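Local coordinates for protein putative alpha-N-acetylgalactosaminidase (Bacillus halodurans C-125, PDB 3CC1) that probably hydrolyses terminal alpha-linked N-acetylgalactosamine from glycoconjugates, as a glycosidase with a TIM-barrel catalytic domain, at residues A[4-9]-A[341-346]; A[53-58]-A[149-154]; A[75-80]-A[128-133]. All coordinates share one frame; numbering follows the deposited sequence. Where two conformers were deposited one is given.

Contact 1 (A[4-9]-A[341-346])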
loop_
_atom_site.group_PDB
_atom_site.type_symbol
_atom_site.label_atom_id
_atom_site.label_comp_id
_atom_site.label_asym_id
_atom_site.label_seq_id
_atom_site.Cartn_x
_atom_site.Cartn_y
_atom_site.Cartn_z
ATOM N N VAL A 4 -19.353 -8.558 20.122
ATOM C CA VAL A 4 -20.619 -8.983 20.704
ATOM C C VAL A 4 -21.661 -9.233 19.624
ATOM O O VAL A 4 -21.611 -8.666 18.550
ATOM C CB VAL A 4 -21.127 -7.988 21.788
ATOM C CG1 VAL A 4 -20.118 -7.937 22.949
ATOM C CG2 VAL A 4 -21.443 -6.557 21.193
ATOM N N ASN A 5 -22.621 -10.097 19.923
ATOM C CA ASN A 5 -23.681 -10.422 18.968
ATOM C C ASN A 5 -24.947 -9.599 19.259
ATOM O O ASN A 5 -25.905 -9.619 18.496
ATOM C CB ASN A 5 -24.015 -11.904 19.027
ATOM C CG ASN A 5 -24.698 -12.286 20.327
ATOM O OD1 ASN A 5 -24.100 -12.170 21.395
ATOM N ND2 ASN A 5 -25.953 -12.722 20.247
ATOM N N ARG A 6 -24.948 -8.913 20.396
ATOM C CA ARG A 6 -26.065 -8.064 20.784
ATOM C C ARG A 6 -25.626 -6.676 21.138
ATOM O O ARG A 6 -24.682 -6.442 21.903
ATOM C CB ARG A 6 -26.840 -8.661 21.955
ATOM C CG ARG A 6 -28.030 -9.473 21.503
ATOM C CD ARG A 6 -28.866 -10.052 22.646
ATOM N NE ARG A 6 -29.398 -11.361 22.231
ATOM C CZ ARG A 6 -30.487 -11.561 21.473
ATOM N NH1 ARG A 6 -31.253 -10.551 21.052
ATOM N NH2 ARG A 6 -30.820 -12.807 21.148
ATOM N N LEU A 7 -26.367 -5.743 20.581
ATOM C CA LEU A 7 -26.207 -4.328 20.872
ATOM C C LEU A 7 -27.589 -3.796 21.192
ATOM O O LEU A 7 -28.545 -4.008 20.449
ATOM C CB LEU A 7 -25.566 -3.581 19.692
ATOM C CG LEU A 7 -24.118 -3.921 19.335
ATOM C CD1 LEU A 7 -23.696 -3.229 18.046
ATOM C CD2 LEU A 7 -23.205 -3.575 20.481
ATOM N N SER A 8 -27.694 -3.133 22.329
ATOM C CA SER A 8 -28.996 -2.710 22.852
ATOM C C SER A 8 -30.025 -3.818 22.692
ATOM O O SER A 8 -31.138 -3.588 22.289
ATOM C CB SER A 8 -29.456 -1.434 22.160
ATOM O OG SER A 8 -28.399 -0.460 22.156
ATOM N N ALA A 9 -29.625 -5.035 23.018
ATOM C CA ALA A 9 -30.573 -6.152 23.075
ATOM C C ALA A 9 -30.927 -6.749 21.708
ATOM O O ALA A 9 -31.647 -7.733 21.644
ATOM C CB ALA A 9 -31.850 -5.727 23.797
ATOM N N ASN A 341 -23.294 -15.448 12.764
ATOM C CA ASN A 341 -23.639 -14.016 12.579
ATOM C C ASN A 341 -24.497 -13.472 13.731
ATOM O O ASN A 341 -24.349 -12.317 14.193
ATOM C CB ASN A 341 -24.396 -13.838 11.268
ATOM C CG ASN A 341 -24.816 -12.387 11.018
ATOM O OD1 ASN A 341 -25.946 -11.995 11.312
ATOM N ND2 ASN A 341 -23.906 -11.598 10.480
ATOM N N GLN A 342 -25.385 -14.324 14.230
ATOM C CA GLN A 342 -26.412 -13.871 15.184
ATOM C C GLN A 342 -26.068 -14.101 16.673
ATOM O O GLN A 342 -26.647 -13.444 17.561
ATOM C CB GLN A 342 -27.757 -14.561 14.901
ATOM C CG GLN A 342 -28.444 -14.150 13.591
ATOM C CD GLN A 342 -28.946 -12.719 13.643
ATOM O OE1 GLN A 342 -29.913 -12.437 14.323
ATOM N NE2 GLN A 342 -28.256 -11.815 12.962
ATOM N N LYS A 343 -25.161 -15.049 16.928
ATOM C CA LYS A 343 -24.910 -15.507 18.302
ATOM C C LYS A 343 -23.457 -15.529 18.777
ATOM O O LYS A 343 -23.202 -15.581 19.975
ATOM C CB LYS A 343 -25.516 -16.906 18.492
ATOM C CG LYS A 343 -27.042 -16.954 18.364
ATOM C CD LYS A 343 -27.735 -16.263 19.549
ATOM C CE LYS A 343 -29.265 -16.121 19.369
ATOM N NZ LYS A 343 -29.659 -14.850 18.686
ATOM N N SER A 344 -22.498 -15.516 17.859
ATOM C CA SER A 344 -21.093 -15.671 18.271
ATOM C C SER A 344 -20.532 -14.397 18.929
ATOM O O SER A 344 -21.051 -13.297 18.762
ATOM C CB SER A 344 -20.226 -16.140 17.096
ATOM O OG SER A 344 -20.017 -15.115 16.168
ATOM N N VAL A 345 -19.469 -14.593 19.701
ATOM C CA VAL A 345 -18.781 -13.520 20.394
ATOM C C VAL A 345 -17.268 -13.592 20.175
ATOM O O VAL A 345 -16.772 -14.536 19.582
ATOM C CB VAL A 345 -19.105 -13.554 21.916
ATOM C CG1 VAL A 345 -20.593 -13.298 22.137
ATOM C CG2 VAL A 345 -18.630 -14.925 22.554
ATOM N N LEU A 346 -16.550 -12.578 20.610
ATOM C CA LEU A 346 -15.082 -12.563 20.509
ATOM C C LEU A 346 -14.600 -12.560 19.049
ATOM O O LEU A 346 -13.486 -12.952 18.720
ATOM C CB LEU A 346 -14.518 -13.753 21.278
ATOM C CG LEU A 346 -14.691 -13.694 22.797
ATOM C CD1 LEU A 346 -14.170 -15.003 23.405
ATOM C CD2 LEU A 346 -14.053 -12.453 23.441
HETATM O O HOH W 1 -24.092 -14.705 22.439
#
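A single asparagine side chain, laid across the C-terminal end of a helix, carries this largely polar contact between the N-terminal loop and the junction of the catalytic barrel with the C-terminal beta sandwich. Ser344 is the first residue to leave helical backbone angles after helix 335-343, and Asn5 sits over that exit. Its CG takes the crowded position between the backbone N and the carbonyl carbon (chi1 69°), which turns the amide onto the last turn. Asn5 ND2 donates to Gln342 O at 2.9 Å, with 156° at the hydrogen. The acceptor is used on a lone pair in its carbonyl plane and also lies close to the amide plane of Asn5, so the bond fixes the rotation of that amide. The other end is bridged by water: one molecule donates to Asn5 OD1 at 2.7 Å and to Lys343 O at 2.8 Å. ND2 meets the carbonyl of Gln342 directly, and OD1 that of Lys343 through the water. Val345 CG1 packs against Asn5 OD1 at 3.8 Å. Arg6 and Lys343 run side by side, and their like-charged ends, Arg6 NH2 and Lys343 NZ, come within 3.4 Å without bonding; Arg6 NH1 instead donates to Ala9 O at 2.9 Å. The Asn5 backbone N is buried without a partner in the model. Gln342 OE1 is bonded to Thr11 OG1, a second link to the N-terminal loop. Met392 of a second subunit packs on Asn5 and Val345, while Val345 pairs through its backbone with Asn362, placing the contact where helix 335-343 passes into strand 345-353, beside strand 356-362.

Contact 2 (A[53-58]-A[149-154])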
loop_
_atom_site.group_PDB
_atom_site.type_symbol
_atom_site.label_atom_id
_atom_site.label_comp_id
_atom_site.label_asym_id
_atom_site.label_seq_id
_atom_site.Cartn_x
_atom_site.Cartn_y
_atom_site.Cartn_z
ATOM N N ASP A 53 -35.435 0.783 -0.338
ATOM C CA ASP A 53 -34.321 1.710 -0.427
ATOM C C ASP A 53 -34.772 3.119 -0.921
ATOM O O ASP A 53 -35.975 3.425 -1.071
ATOM C CB ASP A 53 -33.143 1.097 -1.232
ATOM C CG ASP A 53 -31.761 1.491 -0.646
ATOM O OD1 ASP A 53 -31.354 2.649 -0.775
ATOM O OD2 ASP A 53 -31.128 0.670 0.022
ATOM N N ILE A 54 -33.781 3.968 -1.148
ATOM C CA ILE A 54 -33.997 5.367 -1.370
ATOM C C ILE A 54 -34.843 5.663 -2.622
ATOM O O ILE A 54 -34.972 4.834 -3.531
ATOM C CB ILE A 54 -32.672 6.158 -1.469
ATOM C CG1 ILE A 54 -31.802 5.668 -2.639
ATOM C CG2 ILE A 54 -31.918 6.146 -0.157
ATOM C CD1 ILE A 54 -30.733 6.676 -3.109
ATOM N N GLN A 55 -35.412 6.847 -2.607
ATOM C CA GLN A 55 -36.109 7.443 -3.753
ATOM C C GLN A 55 -37.482 6.818 -3.969
ATOM O O GLN A 55 -38.032 6.836 -5.061
ATOM C CB GLN A 55 -35.210 7.444 -5.012
ATOM C CG GLN A 55 -34.045 8.430 -4.827
ATOM C CD GLN A 55 -33.036 8.451 -5.967
ATOM O OE1 GLN A 55 -32.745 9.516 -6.496
ATOM N NE2 GLN A 55 -32.439 7.307 -6.279
ATOM N N TRP A 56 -38.016 6.283 -2.882
ATOM C CA TRP A 56 -39.376 5.807 -2.836
ATOM C C TRP A 56 -40.407 6.929 -3.011
ATOM O O TRP A 56 -41.580 6.630 -3.204
ATOM C CB TRP A 56 -39.634 5.022 -1.522
ATOM C CG TRP A 56 -39.127 5.695 -0.268
ATOM C CD1 TRP A 56 -37.957 5.436 0.353
ATOM C CD2 TRP A 56 -39.775 6.720 0.509
ATOM N NE1 TRP A 56 -37.800 6.256 1.446
ATOM C CE2 TRP A 56 -38.913 7.040 1.577
ATOM C CE3 TRP A 56 -40.989 7.402 0.404
ATOM C CZ2 TRP A 56 -39.226 7.992 2.517
ATOM C CZ3 TRP A 56 -41.300 8.337 1.338
ATOM C CH2 TRP A 56 -40.423 8.637 2.386
ATOM N N TYR A 57 -39.917 8.190 -3.056
ATOM C CA TYR A 57 -40.719 9.423 -3.099
ATOM C C TYR A 57 -40.602 10.130 -4.455
ATOM O O TYR A 57 -41.111 11.225 -4.635
ATOM C CB TYR A 57 -40.276 10.378 -1.956
ATOM C CG TYR A 57 -38.772 10.431 -1.843
ATOM C CD1 TYR A 57 -38.019 11.164 -2.776
ATOM C CD2 TYR A 57 -38.094 9.693 -0.876
ATOM C CE1 TYR A 57 -36.633 11.172 -2.716
ATOM C CE2 TYR A 57 -36.721 9.708 -0.807
ATOM C CZ TYR A 57 -35.997 10.437 -1.747
ATOM O OH TYR A 57 -34.619 10.483 -1.692
ATOM N N GLU A 58 -39.927 9.476 -5.407
ATOM C CA GLU A 58 -39.533 10.100 -6.666
ATOM C C GLU A 58 -40.158 9.410 -7.876
ATOM O O GLU A 58 -39.562 8.487 -8.413
ATOM C CB GLU A 58 -38.000 10.073 -6.816
ATOM C CG GLU A 58 -37.451 10.929 -7.965
ATOM C CD GLU A 58 -36.026 11.490 -7.666
ATOM O OE1 GLU A 58 -35.642 11.533 -6.467
ATOM O OE2 GLU A 58 -35.309 11.909 -8.616
ATOM N N ASN A 149 -26.447 12.904 -5.249
ATOM C CA ASN A 149 -27.902 12.990 -5.285
ATOM C C ASN A 149 -28.460 14.364 -4.936
ATOM O O ASN A 149 -28.224 14.890 -3.849
ATOM C CB ASN A 149 -28.466 11.942 -4.329
ATOM C CG ASN A 149 -29.943 12.098 -4.104
ATOM O OD1 ASN A 149 -30.380 12.969 -3.335
ATOM N ND2 ASN A 149 -30.730 11.240 -4.763
ATOM N N THR A 150 -29.251 14.917 -5.858
ATOM C CA THR A 150 -29.760 16.291 -5.745
ATOM C C THR A 150 -31.044 16.475 -4.874
ATOM O O THR A 150 -31.602 17.563 -4.840
ATOM C CB THR A 150 -30.088 16.895 -7.151
ATOM O OG1 THR A 150 -30.986 16.012 -7.839
ATOM C CG2 THR A 150 -28.846 17.055 -8.002
ATOM N N ASP A 151 -31.490 15.443 -4.168
ATOM C CA ASP A 151 -32.829 15.489 -3.559
ATOM C C ASP A 151 -32.917 16.497 -2.394
ATOM O O ASP A 151 -33.938 17.143 -2.189
ATOM C CB ASP A 151 -33.247 14.088 -3.022
ATOM C CG ASP A 151 -33.563 13.075 -4.120
ATOM O OD1 ASP A 151 -33.832 13.487 -5.290
ATOM O OD2 ASP A 151 -33.574 11.852 -3.768
HETATM N N MSE A 152 -31.864 16.597 -1.612
HETATM C CA MSE A 152 -31.918 17.289 -0.314
HETATM C C MSE A 152 -30.892 18.426 -0.165
HETATM O O MSE A 152 -29.894 18.515 -0.891
HETATM C CB MSE A 152 -31.674 16.312 0.845
HETATM C CG MSE A 152 -32.230 14.881 0.711
HETATM SE SE MSE A 152 -34.156 14.843 0.654
HETATM C CE MSE A 152 -34.567 14.679 2.562
ATOM N N TYR A 153 -31.156 19.275 0.814
ATOM C CA TYR A 153 -30.143 20.112 1.453
ATOM C C TYR A 153 -30.007 19.591 2.885
ATOM O O TYR A 153 -30.929 18.983 3.432
ATOM C CB TYR A 153 -30.568 21.580 1.527
ATOM C CG TYR A 153 -30.581 22.304 0.195
ATOM C CD1 TYR A 153 -29.431 22.416 -0.564
ATOM C CD2 TYR A 153 -31.741 22.909 -0.277
ATOM C CE1 TYR A 153 -29.445 23.116 -1.764
ATOM C CE2 TYR A 153 -31.766 23.601 -1.469
ATOM C CZ TYR A 153 -30.621 23.704 -2.203
ATOM O OH TYR A 153 -30.649 24.367 -3.408
ATOM N N GLY A 154 -28.834 19.807 3.461
ATOM C CA GLY A 154 -28.649 19.648 4.875
ATOM C C GLY A 154 -29.566 20.512 5.710
ATOM O O GLY A 154 -29.974 21.599 5.320
HETATM O O HOH W 2 -32.606 12.235 -7.333
#
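Hydrogen bonds converge on Asp151 OD2. Tyr57 OH donates to Asp151 OD2 at 2.7 Å, the two side chains meeting tip to tip with ring and carboxylate planes 77° apart. Asp151 OD2 also accepts from Asn149 ND2 at 3.1 Å; this donor stands almost directly above the carboxylate plane, so the two bonds grip the atom from different directions. Asn149 OD1 in turn accepts from Asp151 N at 2.8 Å, an Asx turn; with the ND2 bond, one asparagine holds both the backbone N and the carboxylate of Asp151. Tyr57 CG takes the crowded position between backbone N and carbonyl carbon (chi1 43°), and Gln55 CA lies over one ring face. Gln55 through Glu58 form a type I beta turn, which points Tyr57 and Glu58 toward the other segment, while Gln55 reaches it with the end of its extended chain. This turn belongs to the loop following strand 49-52 of the TIM barrel, and it meets the approach to strand 152-155 of the small antiparallel sheet. Among the charged groups, Glu58 OE1 lies 2.9 Å from Asp151 OD1, two acceptors tip to tip; such closeness would probably raise the pKa of one carboxylate. Glu58 OE2 is bonded to a glycerol, probably from the crystallisation liquor. One water lies 2.8 Å from Gln55 OE1 and 2.7 Å from Asp151 OD1, with more acceptors around it than protons.

Contact 3 (A[75-80]-A[128-133])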
loop_
_atom_site.group_PDB
_atom_site.type_symbol
_atom_site.label_atom_id
_atom_site.label_comp_id
_atom_site.label_asym_id
_atom_site.label_seq_id
_atom_site.Cartn_x
_atom_site.Cartn_y
_atom_site.Cartn_z
ATOM N N ASP A 75 -45.461 16.173 1.445
ATOM C CA ASP A 75 -46.561 16.821 2.130
ATOM C C ASP A 75 -46.294 18.294 2.335
ATOM O O ASP A 75 -45.271 18.834 1.920
ATOM C CB ASP A 75 -46.982 16.081 3.406
ATOM C CG ASP A 75 -46.050 16.267 4.588
ATOM O OD1 ASP A 75 -45.207 17.187 4.570
ATOM O OD2 ASP A 75 -46.215 15.495 5.588
ATOM N N GLU A 76 -47.290 18.969 2.893
ATOM C CA GLU A 76 -47.238 20.412 3.040
ATOM C C GLU A 76 -46.215 20.890 4.050
ATOM O O GLU A 76 -45.946 22.069 4.122
ATOM C CB GLU A 76 -48.625 20.996 3.382
ATOM C CG GLU A 76 -49.418 20.286 4.430
ATOM C CD GLU A 76 -50.956 20.409 4.171
ATOM O OE1 GLU A 76 -51.540 21.475 4.520
ATOM O OE2 GLU A 76 -51.546 19.431 3.642
ATOM N N TYR A 77 -45.651 19.967 4.818
ATOM C CA TYR A 77 -44.671 20.299 5.877
ATOM C C TYR A 77 -43.272 19.847 5.475
ATOM O O TYR A 77 -42.393 19.703 6.302
ATOM C CB TYR A 77 -45.079 19.647 7.195
ATOM C CG TYR A 77 -46.498 19.992 7.552
ATOM C CD1 TYR A 77 -46.849 21.288 7.879
ATOM C CD2 TYR A 77 -47.493 19.017 7.527
ATOM C CE1 TYR A 77 -48.155 21.620 8.173
ATOM C CE2 TYR A 77 -48.808 19.339 7.838
ATOM C CZ TYR A 77 -49.121 20.646 8.149
ATOM O OH TYR A 77 -50.423 20.922 8.486
ATOM N N GLY A 78 -43.097 19.578 4.190
ATOM C CA GLY A 78 -41.773 19.311 3.658
ATOM C C GLY A 78 -41.304 17.887 3.913
ATOM O O GLY A 78 -40.108 17.588 3.830
ATOM N N ARG A 79 -42.260 17.008 4.178
ATOM C CA ARG A 79 -42.001 15.581 4.367
ATOM C C ARG A 79 -42.301 14.726 3.146
ATOM O O ARG A 79 -43.432 14.657 2.655
ATOM C CB ARG A 79 -42.803 15.068 5.562
ATOM C CG ARG A 79 -42.611 15.926 6.813
ATOM C CD ARG A 79 -43.258 15.320 8.043
ATOM N NE ARG A 79 -44.710 15.275 7.907
ATOM C CZ ARG A 79 -45.550 14.944 8.880
ATOM N NH1 ARG A 79 -45.100 14.620 10.081
ATOM N NH2 ARG A 79 -46.850 14.947 8.644
ATOM N N LEU A 80 -41.280 14.000 2.704
ATOM C CA LEU A 80 -41.383 13.172 1.531
ATOM C C LEU A 80 -42.363 11.989 1.763
ATOM O O LEU A 80 -42.476 11.456 2.861
ATOM C CB LEU A 80 -39.998 12.701 1.072
ATOM C CG LEU A 80 -38.990 13.751 0.607
ATOM C CD1 LEU A 80 -37.578 13.143 0.535
ATOM C CD2 LEU A 80 -39.471 14.307 -0.735
ATOM N N PRO A 128 -43.674 25.090 5.672
ATOM C CA PRO A 128 -43.664 25.170 7.143
ATOM C C PRO A 128 -43.178 23.885 7.814
ATOM O O PRO A 128 -43.446 22.772 7.362
ATOM C CB PRO A 128 -45.139 25.444 7.494
ATOM C CG PRO A 128 -45.906 24.864 6.345
ATOM C CD PRO A 128 -45.040 25.156 5.122
ATOM N N VAL A 129 -42.433 24.074 8.884
ATOM C CA VAL A 129 -41.986 22.980 9.708
ATOM C C VAL A 129 -43.037 22.688 10.775
ATOM O O VAL A 129 -43.397 23.527 11.597
ATOM C CB VAL A 129 -40.580 23.248 10.322
ATOM C CG1 VAL A 129 -40.193 22.111 11.285
ATOM C CG2 VAL A 129 -39.521 23.447 9.210
ATOM N N LEU A 130 -43.534 21.468 10.742
ATOM C CA LEU A 130 -44.609 21.045 11.634
ATOM C C LEU A 130 -44.161 21.097 13.090
ATOM O O LEU A 130 -43.109 20.596 13.444
ATOM C CB LEU A 130 -45.053 19.630 11.262
ATOM C CG LEU A 130 -46.291 19.044 11.900
ATOM C CD1 LEU A 130 -47.555 19.914 11.606
ATOM C CD2 LEU A 130 -46.440 17.616 11.386
ATOM N N GLY A 131 -44.950 21.736 13.936
ATOM C CA GLY A 131 -44.614 21.802 15.359
ATOM C C GLY A 131 -43.562 22.842 15.652
ATOM O O GLY A 131 -42.912 22.854 16.725
ATOM N N SER A 132 -43.377 23.736 14.706
ATOM C CA SER A 132 -42.380 24.764 14.872
ATOM C C SER A 132 -43.017 26.095 14.568
ATOM O O SER A 132 -44.184 26.165 14.263
ATOM C CB SER A 132 -41.225 24.514 13.896
ATOM O OG SER A 132 -40.232 25.489 14.029
ATOM N N THR A 133 -42.221 27.140 14.591
ATOM C CA THR A 133 -42.656 28.416 14.100
ATOM C C THR A 133 -41.823 28.809 12.885
ATOM O O THR A 133 -41.775 29.962 12.483
ATOM C CB THR A 133 -42.539 29.482 15.211
ATOM O OG1 THR A 133 -41.158 29.677 15.551
ATOM C CG2 THR A 133 -43.327 29.027 16.466
HETATM O O HOH W 3 -42.108 19.360 9.013
#
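Asp75 OD1 is the best-held polar atom, gripped by two backbone N-H groups: Tyr77 N at 2.8 Å, which makes an Asx turn, and Arg79 N at 3.0 Å. Both donors come from above the carboxylate plane. Asp75 OD2 uses its syn lone pair for a salt bridge with Arg79 NE at 2.8 Å, nearly in the guanidinium plane, and receives a weak bond from NH2. The carboxylate thus stiffens the type I turn from Asp75 to Gly78 and holds the Arg79 side chain, bent at chi3, against its own loop.

Across the contact no direct hydrogen bond forms; the side-chain contacts are made mainly by Leu130 and Pro128. Leu130, with CG anti to the backbone N (chi1 -171°), puts CD1 over the centre of the Tyr77 ring, 3.8 Å from the centroid and 8° off the normal, a CH-pi contact. Its other methyl, CD2, covers one face of the Arg79 guanidinium, 3.5 Å from NH1. Glu76 CG lies over the opposite face of the Tyr77 ring, offset toward the rim, while Pro128 O sits at the ring edge and 3.1 Å from Tyr77 CA in a CA-H...O contact. Water joins the backbones, donating to Tyr77 O at 2.7 Å and accepting from Leu130 N. An alanine in place of Tyr77 would remove the ring between Leu130 and Glu76 and is likely to loosen the fit of the two loops.

Both loops rest on helix 162-175: Arg79 NH1 is bonded to Ser168 O, Gly78 O to Tyr165 OH, and Val129 packs on Ser164 and Tyr165, just beyond helix 120-125.

Contacts 2 and 3 are neighbours, with centres about 17 Å apart on one side of the chain's centre, while contact 1 lies about 33 Å from contact 2 and about 39 Å from contact 3, centre to centre. Along the chain, 75-80 and 128-133 fall between 53-58 and 149-154, and all four between 4-9 and 341-346. Segments 53-58 and 75-80 share the long loop between strand 49-52 and helix 97-105, and Leu80 joins the two contacts by packing on Trp56, Tyr57 and Met152 (selenomethionine). Contacts 2 and 3 therefore join loops that leave the barrel, whereas contact 1 ties the chain's start to the helix leading into the C-terminal sandwich.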